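PDB 2E85: hydrogenase 3 maturation protease from Escherichia coli, which cleaves a short peptide from the C-terminus of the precursor of HycE, the large subunit of hydrogenase 3, during maturation of that enzyme. Local coordinates for residues R60-L71 with I108-P118. The protein carries 1 engineered substitution. Numbering follows the deposited sequence.
With CA (calcium ion), chain F.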
loop_
_atom_site.group_PDB
_atom_site.type_symbol
_atom_site.label_atom_id
_atom_site.label_comp_id
_atom_site.label_asym_id
_atom_site.label_seq_id
_atom_site.Cartn_x
_atom_site.Cartn_y
_atom_site.Cartn_z
ATOM N N ARG B 60 -1.538 -20.227 -0.512
ATOM C CA ARG B 60 -2.011 -19.747 -1.799
ATOM C C ARG B 60 -3.051 -18.666 -1.571
ATOM O O ARG B 60 -3.926 -18.813 -0.731
ATOM C CB ARG B 60 -2.620 -20.893 -2.613
ATOM C CG ARG B 60 -3.411 -20.479 -3.857
ATOM C CD ARG B 60 -3.655 -21.670 -4.744
ATOM N NE ARG B 60 -4.550 -22.660 -4.134
ATOM C CZ ARG B 60 -4.944 -23.780 -4.736
ATOM N NH1 ARG B 60 -4.527 -24.061 -5.969
ATOM N NH2 ARG B 60 -5.767 -24.605 -4.117
ATOM N N LEU B 61 -2.911 -17.564 -2.304
ATOM C CA LEU B 61 -3.830 -16.444 -2.212
ATOM C C LEU B 61 -4.401 -16.134 -3.616
ATOM O O LEU B 61 -3.633 -15.893 -4.556
ATOM C CB LEU B 61 -3.106 -15.217 -1.705
ATOM C CG LEU B 61 -3.947 -13.923 -1.723
ATOM C CD1 LEU B 61 -5.071 -13.950 -0.732
ATOM C CD2 LEU B 61 -3.046 -12.722 -1.502
ATOM N N LEU B 62 -5.733 -16.125 -3.720
ATOM C CA LEU B 62 -6.451 -15.735 -4.934
ATOM C C LEU B 62 -7.140 -14.402 -4.651
ATOM O O LEU B 62 -7.856 -14.278 -3.661
ATOM C CB LEU B 62 -7.523 -16.776 -5.287
ATOM C CG LEU B 62 -8.438 -16.503 -6.481
ATOM C CD1 LEU B 62 -7.703 -16.191 -7.815
ATOM C CD2 LEU B 62 -9.409 -17.636 -6.689
ATOM N N ILE B 63 -6.959 -13.451 -5.551
ATOM C CA ILE B 63 -7.605 -12.142 -5.421
ATOM C C ILE B 63 -8.527 -11.993 -6.600
ATOM O O ILE B 63 -8.098 -12.207 -7.739
ATOM C CB ILE B 63 -6.554 -11.015 -5.464
ATOM C CG1 ILE B 63 -5.553 -11.201 -4.327
ATOM C CG2 ILE B 63 -7.212 -9.635 -5.376
ATOM C CD1 ILE B 63 -4.261 -10.398 -4.465
ATOM N N VAL B 64 -9.787 -11.648 -6.333
ATOM C CA VAL B 64 -10.782 -11.486 -7.387
ATOM C C VAL B 64 -11.336 -10.062 -7.321
ATOM O O VAL B 64 -11.804 -9.620 -6.265
ATOM C CB VAL B 64 -11.955 -12.485 -7.223
ATOM C CG1 VAL B 64 -13.144 -12.115 -8.159
ATOM C CG2 VAL B 64 -11.462 -13.964 -7.399
ATOM N N ASP B 65 -11.308 -9.366 -8.456
ATOM C CA ASP B 65 -11.696 -7.961 -8.489
ATOM C C ASP B 65 -12.240 -7.631 -9.867
ATOM O O ASP B 65 -11.675 -8.053 -10.865
ATOM C CB ASP B 65 -10.459 -7.094 -8.207
ATOM C CG ASP B 65 -10.799 -5.607 -7.981
ATOM O OD1 ASP B 65 -11.976 -5.239 -7.903
ATOM O OD2 ASP B 65 -9.858 -4.799 -7.827
ATOM N N ALA B 66 -13.328 -6.866 -9.930
ATOM C CA ALA B 66 -13.775 -6.299 -11.170
ATOM C C ALA B 66 -12.708 -5.256 -11.588
ATOM O O ALA B 66 -12.340 -4.386 -10.785
ATOM C CB ALA B 66 -15.125 -5.605 -10.969
ATOM N N THR B 67 -12.242 -5.327 -12.831
ATOM C CA THR B 67 -11.085 -4.563 -13.275
ATOM C C THR B 67 -11.288 -4.230 -14.758
ATOM O O THR B 67 -11.538 -5.129 -15.529
ATOM C CB THR B 67 -9.811 -5.459 -13.184
ATOM O OG1 THR B 67 -9.571 -5.859 -11.820
ATOM C CG2 THR B 67 -8.597 -4.787 -13.739
ATOM N N ASP B 68 -11.148 -2.960 -15.155
ATOM C CA ASP B 68 -11.263 -2.646 -16.588
ATOM C C ASP B 68 -9.975 -3.122 -17.277
ATOM O O ASP B 68 -8.863 -2.697 -16.904
ATOM C CB ASP B 68 -11.534 -1.154 -16.839
ATOM C CG ASP B 68 -11.666 -0.813 -18.344
ATOM O OD1 ASP B 68 -12.085 -1.674 -19.149
ATOM O OD2 ASP B 68 -11.357 0.349 -18.714
ATOM N N MET B 69 -10.139 -3.998 -18.255
ATOM C CA MET B 69 -9.029 -4.616 -18.983
ATOM C C MET B 69 -9.177 -4.368 -20.477
ATOM O O MET B 69 -8.388 -4.892 -21.282
ATOM C CB MET B 69 -8.958 -6.133 -18.697
ATOM C CG MET B 69 -8.650 -6.554 -17.205
ATOM S SD MET B 69 -8.849 -8.331 -16.845
ATOM C CE MET B 69 -10.661 -8.499 -17.004
ATOM N N GLY B 70 -10.206 -3.603 -20.834
ATOM C CA GLY B 70 -10.522 -3.296 -22.240
ATOM C C GLY B 70 -11.153 -4.438 -23.013
ATOM O O GLY B 70 -11.114 -4.456 -24.248
ATOM N N LEU B 71 -11.767 -5.382 -22.305
ATOM C CA LEU B 71 -12.390 -6.576 -22.886
ATOM C C LEU B 71 -13.919 -6.483 -22.946
ATOM O O LEU B 71 -14.493 -5.494 -22.471
ATOM C CB LEU B 71 -11.966 -7.825 -22.078
ATOM C CG LEU B 71 -10.471 -8.191 -22.102
ATOM C CD1 LEU B 71 -10.148 -9.475 -21.318
ATOM C CD2 LEU B 71 -10.006 -8.317 -23.521
ATOM N N ILE B 108 3.795 -15.400 0.640
ATOM C CA ILE B 108 2.811 -16.455 0.413
ATOM C C ILE B 108 3.261 -17.467 -0.616
ATOM O O ILE B 108 3.160 -18.674 -0.379
ATOM C CB ILE B 108 1.405 -15.876 0.091
ATOM C CG1 ILE B 108 0.903 -15.089 1.301
ATOM C CG2 ILE B 108 0.429 -16.994 -0.262
ATOM C CD1 ILE B 108 1.551 -13.742 1.559
ATOM N N GLY B 109 3.750 -17.015 -1.763
ATOM C CA GLY B 109 4.418 -17.957 -2.652
ATOM C C GLY B 109 3.558 -18.586 -3.739
ATOM O O GLY B 109 4.094 -19.125 -4.699
ATOM N N GLU B 110 2.237 -18.567 -3.587
ATOM C CA GLU B 110 1.410 -18.506 -4.788
ATOM C C GLU B 110 0.329 -17.445 -4.599
ATOM O O GLU B 110 -0.530 -17.582 -3.725
ATOM C CB GLU B 110 0.789 -19.840 -5.131
ATOM C CG GLU B 110 0.036 -19.814 -6.446
ATOM C CD GLU B 110 -0.268 -21.206 -6.968
ATOM O OE1 GLU B 110 -0.297 -22.139 -6.142
ATOM O OE2 GLU B 110 -0.472 -21.354 -8.194
ATOM N N VAL B 111 0.411 -16.403 -5.427
ATOM C CA VAL B 111 -0.566 -15.306 -5.464
ATOM C C VAL B 111 -1.113 -15.188 -6.879
ATOM O O VAL B 111 -0.350 -15.103 -7.851
ATOM C CB VAL B 111 0.074 -13.979 -4.989
ATOM C CG1 VAL B 111 -0.937 -12.821 -5.028
ATOM C CG2 VAL B 111 0.646 -14.154 -3.604
ATOM N N ILE B 112 -2.439 -15.220 -7.004
ATOM C CA ILE B 112 -3.092 -15.207 -8.311
ATOM C C ILE B 112 -4.017 -14.006 -8.298
ATOM O O ILE B 112 -4.832 -13.906 -7.394
ATOM C CB ILE B 112 -3.941 -16.516 -8.498
ATOM C CG1 ILE B 112 -3.058 -17.759 -8.315
ATOM C CG2 ILE B 112 -4.608 -16.634 -9.884
ATOM C CD1 ILE B 112 -3.814 -19.051 -8.000
ATOM N N PHE B 113 -3.911 -13.128 -9.296
ATOM C CA PHE B 113 -4.825 -11.989 -9.396
ATOM C C PHE B 113 -5.747 -12.239 -10.555
ATOM O O PHE B 113 -5.284 -12.290 -11.710
ATOM C CB PHE B 113 -4.076 -10.679 -9.666
ATOM C CG PHE B 113 -4.988 -9.503 -9.663
ATOM C CD1 PHE B 113 -5.251 -8.844 -8.476
ATOM C CD2 PHE B 113 -5.681 -9.126 -10.833
ATOM C CE1 PHE B 113 -6.146 -7.793 -8.443
ATOM C CE2 PHE B 113 -6.577 -8.055 -10.804
ATOM C CZ PHE B 113 -6.804 -7.400 -9.606
ATOM N N LEU B 114 -7.042 -12.344 -10.264
ATOM C CA LEU B 114 -8.076 -12.569 -11.257
ATOM C C LEU B 114 -9.003 -11.358 -11.462
ATOM O O LEU B 114 -9.640 -10.870 -10.518
ATOM C CB LEU B 114 -8.904 -13.783 -10.856
ATOM C CG LEU B 114 -9.988 -14.264 -11.821
ATOM C CD1 LEU B 114 -10.283 -15.733 -11.592
ATOM C CD2 LEU B 114 -11.298 -13.457 -11.730
ATOM N N GLY B 115 -9.058 -10.877 -12.698
ATOM C CA GLY B 115 -9.872 -9.722 -13.052
ATOM C C GLY B 115 -11.109 -10.195 -13.784
ATOM O O GLY B 115 -11.075 -11.166 -14.563
ATOM N N ILE B 116 -12.200 -9.495 -13.543
ATOM C CA ILE B 116 -13.438 -9.706 -14.271
ATOM C C ILE B 116 -13.775 -8.356 -14.875
ATOM O O ILE B 116 -13.838 -7.341 -14.131
ATOM C CB ILE B 116 -14.611 -10.059 -13.330
ATOM C CG1 ILE B 116 -14.364 -11.383 -12.633
ATOM C CG2 ILE B 116 -15.960 -10.042 -14.082
ATOM C CD1 ILE B 116 -15.264 -11.657 -11.430
ATOM N N GLN B 117 -14.049 -8.348 -16.182
ATOM C CA GLN B 117 -14.389 -7.098 -16.875
ATOM C C GLN B 117 -15.771 -6.582 -16.520
ATOM O O GLN B 117 -16.765 -7.234 -16.818
ATOM C CB GLN B 117 -14.317 -7.300 -18.381
ATOM C CG GLN B 117 -14.713 -6.043 -19.156
ATOM C CD GLN B 117 -13.664 -5.017 -19.122
ATOM O OE1 GLN B 117 -12.501 -5.312 -19.401
ATOM N NE2 GLN B 117 -14.040 -3.788 -18.803
ATOM N N PRO B 118 -15.841 -5.380 -15.913
ATOM C CA PRO B 118 -17.158 -4.779 -15.726
ATOM C C PRO B 118 -17.663 -4.097 -16.976
ATOM O O PRO B 118 -16.892 -3.794 -17.919
ATOM C CB PRO B 118 -16.915 -3.721 -14.652
ATOM C CG PRO B 118 -15.542 -3.259 -14.901
ATOM C CD PRO B 118 -14.782 -4.561 -15.291
HETATM CA CA CA F . -12.821 -3.180 -8.516
HETATM O O HOH W 1 -10.551 -2.391 -8.710
HETATM O O HOH W 2 -11.571 -2.307 -6.611
HETATM O O HOH W 3 -12.739 -1.245 -9.660
#
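Leu-61, Ile-63 and Asp-65 each pair in parallel with the strand of Val-111, Phe-113 and Gly-115, and the two strands lie inside the mixed, helix-flanked sheet of this peptidase A31 fold. Seven backbone hydrogen bonds join them, from Leu-61 N to Glu-110 O as far as Thr-67 N to Ile-116 O.

The apolar middle is tightly filled, as suits branched and aromatic residues in a buried sheet interior. On the face covered by helix 97-108, Ile-63 CG2 lies 3.7 Å from Phe-113 CE1. Phe-113 has CG anti to its own N (chi1 -176°), which carries the ring along the sheet until Thr-67 OG1 meets its edge in plane. Gly-115 suits its place because a CB there would run into Met-69 SD. On the other face Leu-62 CD1 reaches Ile-112 CG2, also at 3.7 Å, and Val-64 CG1 touches Ile-116 CD1.

Looser are the Arg-60/Glu-110 edge and the hydrated calcium side. Arg-60 and Glu-110 run side by side without their charged atoms meeting; the guanidinium instead makes a salt bridge with Asp-6. Partly exposed Asp-65, through OD1 (2.3 Å), and Ala-66 O bind a calcium ion with Asp-19 and three waters; Asp-65 probably binds nickel, as in related enzymes.

Beyond the strands, buried Gln-117 bends at chi2 (75°) and uses its whole amide. OE1 accepts from Met-69 N (2.9 Å) and Leu-71 N, from opposite faces of its carbonyl plane; NE2 donates to Pro-118 O, on an in-plane lone pair, and to Asp-68 OD1. With an alanine here, the two turn N-H groups would probably lose their shared acceptor and Asp-68 OD1 one of its donors. That oxygen also accepts from Gly-70 N, forming an Asx turn, and Gln-117 NE2 approaches it from the opposite face of the carboxylate, at 2.9 Å, with the two planes 86° apart.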